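Long-range contacts in carbohydrate-binding protein (Flavonifractor plautii, PDB 6N1B), which probably deacetylates N-acetylgalactosamine of the blood group A antigen, a step in a gut bacterial pathway that converts A to O type blood: residues 38-43 against 50-55; 76-81 against 385-390; 330-335 against 359-364. All coordinates share one frame; numbering follows the deposited sequence. Where two conformers were deposited one is given.

The three contacts lie side by side, joined through strand 385-395; contacts 2 and 3 border the glycan pocket. Contact 2 takes the middle place: its centre is about 8 Å from that of contact 1 and about 9 Å from that of contact 3, whereas the centres of contacts 1 and 3 are about 16 Å apart. Probable backbone hydrogen bonds tie strand 385-395 to both neighbours, Val52 N to Trp387 O (3.0 Å) and Gln360 N to Ile386 O (3.0 Å). Contacts 2 and 3 also reach the bound sugar, through Arg79 and Ser81 in one and Tyr335 in the other; the Gln51 side chain of contact 1 stays about 12 Å from the beta-galactose of the glycan.

Contact 1. Residues 38-43 against 50-55; sequences FPAYYS and DQVTHP
Tyr42 sets its CG between its own backbone N and carbonyl carbon (chi1 68°), which carries the ring across to Gln51; Asp50, with CG anti to the carbonyl carbon (chi1 -59°), turns its carboxylate back to Ala40. The phenol OH accepts the backbone N-H of Gln51 (OH to N 2.9 Å) and is also hydrogen-bonded to Ala48 O, so two bonds fix the end of the ring. Gln51 O lies at the ring edge, in plane. Ala40 N donates an almost straight bond to Asp50 OD1 (3.0 Å), reaching the anti side of the carboxylate, 26° out of its plane. Two waters fill in the backbone. Water 2 accepts from Asp50 N at 2.9 Å, also bonds Ala40 O and Tyr42 O, and sits over the centre of the Tyr42 ring. Water 1 joins Phe38 N to Asp50 O. Farther along, Val52 CG2 packs on Phe38 CB at 4.0 Å. The loop 38-43 is thus strapped over the start of strand 52-60: Phe38 stacks on Trp97, Ala40 rests on Pro75 of strand 67-75, and Val52 touches both Tyr73 of that strand and Ile389 of strand 385-395.

Contact 2. Residues 76-81 against 385-390; sequences NVMRIS and RIWRIG. With FUC (alpha-L-fucopyranose), chain B.
Asn76 and Met78 meet the indole of Trp387, the first over a face and the second near the five-membered ring. Aromatic contacts come first. Asn76 CB stands 4.3 Å from the centroid of the five-membered ring, 14° off its normal, a CH-pi contact over the face. The amide continues over that face toward the rim, with ND2 3.2 Å from Trp387 CZ2 and its plane turned 56° to the ring. Met78 SD makes an oblique Met-aromatic contact, 4.5 Å from the centroid of the five-membered ring, the two side chains crossing at about a right angle.

Packing on Arg385 is made by the same methionine. With CG anti to the carbonyl carbon (chi1 -63°), Met78 CG comes 3.5 Å from Arg385 N; the bends at chi2 and chi3 then bring its methyl CE to 3.9 Å from Arg385 NH1.

The polar link between the segments is a water. Water 3 accepts from Met78 N (2.9 Å) and donates to Arg385 O (2.8 Å), sitting in plane at the indole edge. Farther along, the loop has its own contact with the glycan: Ser81 OG, in one of its two conformers, donates to O5 of the fucose at 2.7 Å; Asp141 holds this sugar too.

Trp387 is flanked by Thr53 of strand 52-60 and Leu359 of strand 351-361, and meets Tyr335 edge-to-face, while Arg385 makes a cation-pi contact with Phe332. Loop 76-81, leaving strand 67-75, therefore abuts strand 385-395, which runs between strands 30-31 and 351-361.

Contact 3. Residues 330-335 against 359-364; sequences DDFQIY and LQKDTN
The beta hairpin of strands 333-342 and 351-361 begins and ends here, where Gln333 faces Leu359 as an antiparallel hydrogen-bonded pair. Leu359 N donates to Gln333 O (3.2 Å), but Leu359 O takes the N-H of Phe332 (2.9 Å), one residue earlier, from 21° off its carbonyl plane. Just beyond, Asp331 stands in for a strand partner: its CG, between backbone N and carbonyl carbon (chi1 72°), presents the carboxylate to Lys361. OD1 accepts Lys361 N with its syn lone pair at 2.8 Å, and OD2 forms a salt bridge to Lys361 NZ (3.0 Å), which comes from above the carboxylate plane, 70° out of it. The ammonium has a second partner in Asp326, and OD2 is gripped further by Gly327 N and by water 4 (2.7 Å), which also bonds Gln360 NE2 and Lys361 O. These donors probably stabilise the negative charge of Asp331.

Apolar atoms close the remainder. Phe332 CB touches Lys361 CB at 3.9 Å, and Leu359 CD1 lies 3.7 Å from Tyr335 CD1, oblique to the ring. Tyr335 touches the alpha-galactose of the glycan, and its OH is hydrogen-bonded to Trp271 NE1, another pocket residue. Five antiparallel sheets, one containing this hairpin, are consistent with a five-bladed beta-propeller that binds its glycan at strand ends.

Contact 1. Residues 38-43 against 50-55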
loop_
_atom_site.group_PDB
_atom_site.type_symbol
_atom_site.label_atom_id
_atom_site.label_comp_id
_atom_site.label_asym_id
_atom_site.label_seq_id
_atom_site.Cartn_x
_atom_site.Cartn_y
_atom_site.Cartn_z
ATOM N N PHE A 38 7.413 -11.974 5.176
ATOM C CA PHE A 38 6.337 -12.196 4.241
ATOM C C PHE A 38 6.771 -13.228 3.207
ATOM O O PHE A 38 7.884 -13.079 2.674
ATOM C CB PHE A 38 5.911 -10.926 3.515
ATOM C CG PHE A 38 5.174 -9.887 4.339
ATOM C CD1 PHE A 38 5.725 -9.114 5.366
ATOM C CD2 PHE A 38 3.813 -9.709 4.102
ATOM C CE1 PHE A 38 4.968 -8.211 6.095
ATOM C CE2 PHE A 38 3.088 -8.822 4.835
ATOM C CZ PHE A 38 3.656 -8.104 5.813
ATOM N N PRO A 39 5.967 -14.217 2.904
ATOM C CA PRO A 39 6.350 -15.224 1.920
ATOM C C PRO A 39 6.172 -14.697 0.517
ATOM O O PRO A 39 5.198 -14.000 0.211
ATOM C CB PRO A 39 5.448 -16.372 2.272
ATOM C CG PRO A 39 4.214 -15.714 2.760
ATOM C CD PRO A 39 4.642 -14.485 3.483
ATOM N N ALA A 40 7.092 -14.950 -0.361
ATOM C CA ALA A 40 6.924 -14.687 -1.749
ATOM C C ALA A 40 6.990 -15.991 -2.539
ATOM O O ALA A 40 7.842 -16.860 -2.302
ATOM C CB ALA A 40 7.994 -13.759 -2.319
ATOM N N TYR A 41 6.108 -16.102 -3.541
ATOM C CA TYR A 41 5.927 -17.406 -4.265
ATOM C C TYR A 41 7.090 -17.736 -5.171
ATOM O O TYR A 41 7.243 -18.881 -5.560
ATOM C CB TYR A 41 4.589 -17.449 -5.042
ATOM C CG TYR A 41 4.676 -16.632 -6.343
ATOM C CD1 TYR A 41 4.539 -15.246 -6.387
ATOM C CD2 TYR A 41 4.923 -17.251 -7.572
ATOM C CE1 TYR A 41 4.681 -14.567 -7.564
ATOM C CE2 TYR A 41 5.044 -16.545 -8.749
ATOM C CZ TYR A 41 4.898 -15.184 -8.696
ATOM O OH TYR A 41 5.021 -14.465 -9.887
ATOM N N TYR A 42 7.825 -16.733 -5.650
ATOM C CA TYR A 42 8.764 -16.913 -6.723
ATOM C C TYR A 42 9.988 -17.717 -6.323
ATOM O O TYR A 42 10.404 -17.721 -5.139
ATOM C CB TYR A 42 9.195 -15.576 -7.370
ATOM C CG TYR A 42 10.031 -14.700 -6.484
ATOM C CD1 TYR A 42 11.415 -14.940 -6.386
ATOM C CD2 TYR A 42 9.534 -13.638 -5.758
ATOM C CE1 TYR A 42 12.164 -14.272 -5.495
ATOM C CE2 TYR A 42 10.282 -12.943 -4.889
ATOM C CZ TYR A 42 11.622 -13.208 -4.750
ATOM O OH TYR A 42 12.397 -12.493 -3.818
ATOM N N SER A 43 10.614 -18.357 -7.321
ATOM C CA SER A 43 11.916 -18.951 -7.142
ATOM C C SER A 43 12.748 -18.625 -8.358
ATOM O O SER A 43 12.453 -19.036 -9.435
ATOM C CB SER A 43 11.697 -20.510 -6.989
ATOM O OG SER A 43 12.977 -21.146 -6.790
ATOM N N ASP A 50 11.802 -14.216 -1.051
ATOM C CA ASP A 50 10.972 -13.543 -0.091
ATOM C C ASP A 50 11.159 -11.994 -0.051
ATOM O O ASP A 50 10.921 -11.352 0.963
ATOM C CB ASP A 50 11.008 -14.131 1.288
ATOM C CG ASP A 50 10.580 -15.574 1.315
ATOM O OD1 ASP A 50 9.722 -15.954 0.525
ATOM O OD2 ASP A 50 11.190 -16.380 2.036
ATOM N N GLN A 51 11.579 -11.438 -1.205
ATOM C CA GLN A 51 11.613 -9.996 -1.362
ATOM C C GLN A 51 10.173 -9.474 -1.674
ATOM O O GLN A 51 9.512 -10.052 -2.537
ATOM C CB GLN A 51 12.622 -9.561 -2.416
ATOM C CG GLN A 51 14.063 -9.956 -2.085
ATOM C CD GLN A 51 14.996 -9.471 -3.129
ATOM O OE1 GLN A 51 15.092 -8.240 -3.296
ATOM N NE2 GLN A 51 15.652 -10.366 -3.858
ATOM N N VAL A 52 9.827 -8.381 -0.979
ATOM C CA VAL A 52 8.451 -7.963 -0.934
ATOM C C VAL A 52 8.419 -6.435 -0.751
ATOM O O VAL A 52 9.342 -5.826 -0.202
ATOM C CB VAL A 52 7.645 -8.625 0.196
ATOM C CG1 VAL A 52 7.388 -10.122 -0.091
ATOM C CG2 VAL A 52 8.341 -8.468 1.551
ATOM N N THR A 53 7.272 -5.835 -1.239
ATOM C CA THR A 53 7.060 -4.389 -1.099
ATOM C C THR A 53 5.608 -4.058 -1.027
ATOM O O THR A 53 4.732 -4.893 -1.282
ATOM C CB THR A 53 7.810 -3.673 -2.308
ATOM O OG1 THR A 53 7.959 -2.306 -1.988
ATOM C CG2 THR A 53 7.030 -3.842 -3.577
ATOM N N HIS A 54 5.399 -2.784 -0.721
ATOM C CA HIS A 54 4.062 -2.211 -0.828
ATOM C C HIS A 54 2.957 -2.996 -0.091
ATOM O O HIS A 54 1.985 -3.487 -0.672
ATOM C CB HIS A 54 3.687 -1.969 -2.280
ATOM C CG HIS A 54 2.568 -1.003 -2.558
ATOM N ND1 HIS A 54 1.220 -1.116 -2.203
ATOM C CD2 HIS A 54 2.757 0.129 -3.320
ATOM C CE1 HIS A 54 0.632 -0.020 -2.757
ATOM N NE2 HIS A 54 1.537 0.717 -3.384
ATOM N N PRO A 55 3.138 -3.124 1.238
ATOM C CA PRO A 55 2.104 -3.735 1.999
ATOM C C PRO A 55 0.860 -2.845 2.034
ATOM O O PRO A 55 0.996 -1.627 2.048
ATOM C CB PRO A 55 2.675 -3.888 3.401
ATOM C CG PRO A 55 3.588 -2.675 3.478
ATOM C CD PRO A 55 4.196 -2.553 2.104
HETATM O O HOH W 1 9.939 -11.105 3.590
HETATM O O HOH W 2 10.608 -16.267 -2.699
#

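Contact 2. Residues 76-81 against 385-390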
loop_
_atom_site.group_PDB
_atom_site.type_symbol
_atom_site.label_atom_id
_atom_site.label_comp_id
_atom_site.label_asym_id
_atom_site.label_seq_id
_atom_site.Cartn_x
_atom_site.Cartn_y
_atom_site.Cartn_z
ATOM N N ASN A 76 8.643 -8.479 -4.977
ATOM C CA ASN A 76 9.340 -7.760 -6.046
ATOM C C ASN A 76 10.824 -8.020 -5.955
ATOM O O ASN A 76 11.348 -8.222 -4.862
ATOM C CB ASN A 76 9.066 -6.252 -6.028
ATOM C CG ASN A 76 9.193 -5.622 -7.407
ATOM O OD1 ASN A 76 9.043 -6.300 -8.424
ATOM N ND2 ASN A 76 9.495 -4.272 -7.401
ATOM N N VAL A 77 11.490 -7.971 -7.122
ATOM C CA VAL A 77 12.960 -8.013 -7.223
ATOM C C VAL A 77 13.391 -6.969 -8.235
ATOM O O VAL A 77 12.581 -6.570 -9.089
ATOM C CB VAL A 77 13.432 -9.450 -7.663
ATOM C CG1 VAL A 77 12.996 -10.493 -6.641
ATOM C CG2 VAL A 77 12.998 -9.796 -9.039
ATOM N N MET A 78 14.647 -6.599 -8.208
ATOM C CA MET A 78 15.210 -5.778 -9.262
ATOM C C MET A 78 15.270 -6.520 -10.576
ATOM O O MET A 78 15.374 -7.740 -10.665
ATOM C CB MET A 78 16.610 -5.328 -8.903
ATOM C CG MET A 78 16.693 -4.412 -7.642
ATOM S SD MET A 78 15.693 -2.931 -7.688
ATOM C CE MET A 78 16.580 -1.973 -8.868
ATOM N N ARG A 79 15.117 -5.692 -11.655
ATOM C CA ARG A 79 15.326 -6.089 -13.027
ATOM C C ARG A 79 14.140 -6.728 -13.741
ATOM O O ARG A 79 14.091 -6.778 -14.968
ATOM C CB ARG A 79 16.551 -6.907 -13.253
ATOM C CG ARG A 79 17.875 -6.362 -12.656
ATOM C CD ARG A 79 19.045 -7.004 -13.306
ATOM N NE ARG A 79 20.266 -6.620 -12.612
ATOM C CZ ARG A 79 21.475 -7.033 -13.008
ATOM N NH1 ARG A 79 21.601 -7.813 -14.088
ATOM N NH2 ARG A 79 22.537 -6.664 -12.269
ATOM N N ILE A 80 13.255 -7.330 -12.980
ATOM C CA ILE A 80 12.091 -8.044 -13.513
ATOM C C ILE A 80 10.913 -7.848 -12.629
ATOM O O ILE A 80 11.036 -8.039 -11.430
ATOM C CB ILE A 80 12.403 -9.513 -13.826
ATOM C CG1 ILE A 80 11.266 -10.248 -14.530
ATOM C CG2 ILE A 80 12.872 -10.271 -12.598
ATOM C CD1 ILE A 80 11.687 -11.534 -15.222
ATOM N N SER A 81 9.799 -7.373 -13.253
ATOM C CA SER A 81 8.590 -7.059 -12.493
ATOM C C SER A 81 7.523 -8.139 -12.535
ATOM O O SER A 81 6.418 -7.978 -12.019
ATOM C CB SER A 81 8.036 -5.698 -12.966
ATOM O OG SER A 81 8.970 -4.679 -12.623
ATOM N N ARG A 385 19.472 -4.275 -5.482
ATOM C CA ARG A 385 18.936 -3.818 -4.214
ATOM C C ARG A 385 18.089 -5.007 -3.675
ATOM O O ARG A 385 17.881 -5.966 -4.416
ATOM C CB ARG A 385 17.984 -2.580 -4.503
ATOM C CG ARG A 385 18.689 -1.430 -5.162
ATOM C CD ARG A 385 17.789 -0.231 -5.371
ATOM N NE ARG A 385 18.578 0.823 -6.004
ATOM C CZ ARG A 385 18.138 1.661 -6.908
ATOM N NH1 ARG A 385 16.906 1.659 -7.363
ATOM N NH2 ARG A 385 19.060 2.461 -7.446
ATOM N N ILE A 386 17.705 -4.886 -2.424
ATOM C CA ILE A 386 16.851 -5.889 -1.791
ATOM C C ILE A 386 15.620 -5.169 -1.242
ATOM O O ILE A 386 15.685 -4.127 -0.638
ATOM C CB ILE A 386 17.572 -6.637 -0.653
ATOM C CG1 ILE A 386 18.715 -7.491 -1.154
ATOM C CG2 ILE A 386 16.622 -7.501 0.170
ATOM C CD1 ILE A 386 18.311 -8.788 -1.865
ATOM N N TRP A 387 14.460 -5.788 -1.488
ATOM C CA TRP A 387 13.145 -5.265 -1.103
ATOM C C TRP A 387 12.604 -6.009 0.119
ATOM O O TRP A 387 12.425 -7.259 0.020
ATOM C CB TRP A 387 12.112 -5.417 -2.236
ATOM C CG TRP A 387 12.480 -4.884 -3.593
ATOM C CD1 TRP A 387 13.384 -5.369 -4.439
ATOM C CD2 TRP A 387 11.864 -3.736 -4.260
ATOM N NE1 TRP A 387 13.387 -4.669 -5.665
ATOM C CE2 TRP A 387 12.468 -3.635 -5.543
ATOM C CE3 TRP A 387 10.886 -2.855 -3.897
ATOM C CZ2 TRP A 387 12.091 -2.693 -6.477
ATOM C CZ3 TRP A 387 10.530 -1.829 -4.812
ATOM C CH2 TRP A 387 11.140 -1.788 -6.074
ATOM N N ARG A 388 12.246 -5.308 1.188
ATOM C CA ARG A 388 11.591 -5.942 2.330
ATOM C C ARG A 388 10.512 -5.027 2.930
ATOM O O ARG A 388 10.413 -3.818 2.629
ATOM C CB ARG A 388 12.630 -6.189 3.490
ATOM C CG ARG A 388 13.833 -7.048 3.199
ATOM C CD ARG A 388 13.488 -8.493 2.847
ATOM N NE ARG A 388 14.741 -9.205 2.679
ATOM C CZ ARG A 388 14.875 -10.381 2.123
ATOM N NH1 ARG A 388 13.809 -11.053 1.654
ATOM N NH2 ARG A 388 16.104 -10.924 2.014
ATOM N N ILE A 389 9.727 -5.626 3.839
ATOM C CA ILE A 389 8.705 -4.930 4.635
ATOM C C ILE A 389 9.030 -5.089 6.092
ATOM O O ILE A 389 9.238 -6.227 6.576
ATOM C CB ILE A 389 7.285 -5.549 4.377
ATOM C CG1 ILE A 389 6.861 -5.309 2.929
ATOM C CG2 ILE A 389 6.272 -4.975 5.343
ATOM C CD1 ILE A 389 5.682 -6.220 2.487
ATOM N N GLY A 390 9.054 -3.954 6.796
ATOM C CA GLY A 390 9.247 -3.882 8.235
ATOM C C GLY A 390 8.172 -3.084 8.953
ATOM O O GLY A 390 7.082 -2.939 8.393
HETATM C C1 FUC B . 9.199 -1.336 -13.859
HETATM C C2 FUC B . 8.231 -1.566 -15.031
HETATM C C3 FUC B . 9.028 -1.803 -16.332
HETATM C C4 FUC B . 9.905 -3.029 -16.163
HETATM C C5 FUC B . 10.860 -2.788 -15.004
HETATM C C6 FUC B . 11.788 -3.979 -14.621
HETATM O O2 FUC B . 7.417 -0.368 -15.222
HETATM O O3 FUC B . 8.110 -2.082 -17.424
HETATM O O4 FUC B . 9.083 -4.162 -15.921
HETATM O O5 FUC B . 10.074 -2.478 -13.811
HETATM O O HOH W 3 16.208 -7.508 -5.999
#

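Contact 3. Residues 330-335 against 359-364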
loop_
_atom_site.group_PDB
_atom_site.type_symbol
_atom_site.label_atom_id
_atom_site.label_comp_id
_atom_site.label_asym_id
_atom_site.label_seq_id
_atom_site.Cartn_x
_atom_site.Cartn_y
_atom_site.Cartn_z
ATOM N N ASP A 330 17.088 -0.840 5.122
ATOM C CA ASP A 330 16.261 0.280 4.637
ATOM C C ASP A 330 17.145 1.469 4.259
ATOM O O ASP A 330 16.647 2.603 4.359
ATOM C CB ASP A 330 15.183 0.604 5.633
ATOM C CG ASP A 330 15.679 1.050 6.974
ATOM O OD1 ASP A 330 16.931 1.084 7.234
ATOM O OD2 ASP A 330 14.872 1.512 7.816
ATOM N N ASP A 331 18.390 1.273 3.803
ATOM C CA ASP A 331 19.301 2.390 3.586
ATOM C C ASP A 331 19.183 3.093 2.240
ATOM O O ASP A 331 19.837 4.159 2.104
ATOM C CB ASP A 331 20.755 1.985 3.809
ATOM C CG ASP A 331 21.269 1.107 2.693
ATOM O OD1 ASP A 331 20.586 0.607 1.807
ATOM O OD2 ASP A 331 22.604 0.902 2.768
ATOM N N PHE A 332 18.381 2.591 1.292
ATOM C CA PHE A 332 18.225 3.274 -0.009
ATOM C C PHE A 332 17.103 4.260 -0.024
ATOM O O PHE A 332 17.251 5.431 -0.454
ATOM C CB PHE A 332 18.153 2.321 -1.167
ATOM C CG PHE A 332 18.027 3.008 -2.533
ATOM C CD1 PHE A 332 19.041 3.791 -3.008
ATOM C CD2 PHE A 332 16.861 2.931 -3.233
ATOM C CE1 PHE A 332 18.888 4.494 -4.179
ATOM C CE2 PHE A 332 16.728 3.678 -4.431
ATOM C CZ PHE A 332 17.754 4.388 -4.899
ATOM N N GLN A 333 15.915 3.788 0.319
ATOM C CA GLN A 333 14.711 4.627 0.313
ATOM C C GLN A 333 13.669 3.988 1.201
ATOM O O GLN A 333 13.696 2.733 1.330
ATOM C CB GLN A 333 14.181 4.829 -1.104
ATOM C CG GLN A 333 13.406 3.698 -1.678
ATOM C CD GLN A 333 13.219 3.771 -3.167
ATOM O OE1 GLN A 333 12.709 4.906 -3.712
ATOM N NE2 GLN A 333 13.499 2.768 -3.868
ATOM N N ILE A 334 12.756 4.824 1.735
ATOM C CA ILE A 334 11.547 4.283 2.274
ATOM C C ILE A 334 10.524 4.201 1.185
ATOM O O ILE A 334 10.354 5.184 0.403
ATOM C CB ILE A 334 11.026 5.057 3.480
ATOM C CG1 ILE A 334 12.117 5.286 4.539
ATOM C CG2 ILE A 334 9.828 4.422 4.043
ATOM C CD1 ILE A 334 12.706 4.044 5.087
ATOM N N TYR A 335 9.895 3.046 1.047
ATOM C CA TYR A 335 8.927 2.785 -0.014
ATOM C C TYR A 335 7.496 2.826 0.582
ATOM O O TYR A 335 7.296 3.235 1.709
ATOM C CB TYR A 335 9.269 1.447 -0.755
ATOM C CG TYR A 335 8.991 1.489 -2.237
ATOM C CD1 TYR A 335 9.940 2.195 -3.047
ATOM C CD2 TYR A 335 7.899 0.957 -2.871
ATOM C CE1 TYR A 335 9.706 2.325 -4.428
ATOM C CE2 TYR A 335 7.635 1.090 -4.209
ATOM C CZ TYR A 335 8.594 1.808 -4.992
ATOM O OH TYR A 335 8.321 2.006 -6.359
ATOM N N LEU A 359 14.058 -0.439 0.734
ATOM C CA LEU A 359 15.087 -1.124 -0.082
ATOM C C LEU A 359 16.463 -0.810 0.501
ATOM O O LEU A 359 16.682 0.279 1.003
ATOM C CB LEU A 359 15.055 -0.640 -1.543
ATOM C CG LEU A 359 13.864 -1.038 -2.381
ATOM C CD1 LEU A 359 12.617 -0.222 -2.116
ATOM C CD2 LEU A 359 14.225 -0.977 -3.822
ATOM N N GLN A 360 17.355 -1.822 0.315
ATOM C CA GLN A 360 18.762 -1.698 0.611
ATOM C C GLN A 360 19.487 -1.544 -0.665
ATOM O O GLN A 360 19.249 -2.262 -1.662
ATOM C CB GLN A 360 19.256 -2.918 1.391
ATOM C CG GLN A 360 20.717 -2.765 1.807
ATOM C CD GLN A 360 21.272 -3.858 2.701
ATOM O OE1 GLN A 360 20.535 -4.718 3.195
ATOM N NE2 GLN A 360 22.622 -3.815 2.852
ATOM N N LYS A 361 20.453 -0.592 -0.707
ATOM C CA LYS A 361 21.294 -0.346 -1.903
ATOM C C LYS A 361 22.522 -1.270 -1.993
ATOM O O LYS A 361 23.033 -1.758 -1.027
ATOM C CB LYS A 361 21.733 1.095 -2.005
ATOM C CG LYS A 361 22.491 1.581 -0.778
ATOM C CD LYS A 361 22.910 3.052 -0.954
ATOM C CE LYS A 361 23.049 3.648 0.399
ATOM N NZ LYS A 361 24.057 3.006 1.183
ATOM N N ASP A 362 22.987 -1.408 -3.230
ATOM C CA ASP A 362 24.334 -1.955 -3.439
ATOM C C ASP A 362 24.531 -3.360 -2.913
ATOM O O ASP A 362 25.533 -3.738 -2.318
ATOM C CB ASP A 362 25.429 -1.018 -2.957
ATOM C CG ASP A 362 25.381 0.307 -3.647
ATOM O OD1 ASP A 362 25.227 0.382 -4.868
ATOM O OD2 ASP A 362 25.527 1.264 -2.917
ATOM N N THR A 363 23.535 -4.213 -3.145
ATOM C CA THR A 363 23.455 -5.486 -2.451
ATOM C C THR A 363 23.973 -6.729 -3.280
ATOM O O THR A 363 24.024 -7.833 -2.713
ATOM C CB THR A 363 22.044 -5.813 -2.009
ATOM O OG1 THR A 363 21.117 -5.606 -3.073
ATOM C CG2 THR A 363 21.639 -4.996 -0.804
ATOM N N ASN A 364 24.432 -6.522 -4.491
ATOM C CA ASN A 364 24.706 -7.744 -5.344
ATOM C C ASN A 364 25.792 -8.599 -4.602
ATOM O O ASN A 364 26.830 -8.092 -4.294
ATOM C CB ASN A 364 25.289 -7.377 -6.679
ATOM C CG ASN A 364 24.450 -6.381 -7.425
ATOM O OD1 ASN A 364 23.759 -6.831 -8.468
ATOM N ND2 ASN A 364 24.440 -5.152 -7.050
HETATM O O HOH W 4 23.725 -1.252 1.634
#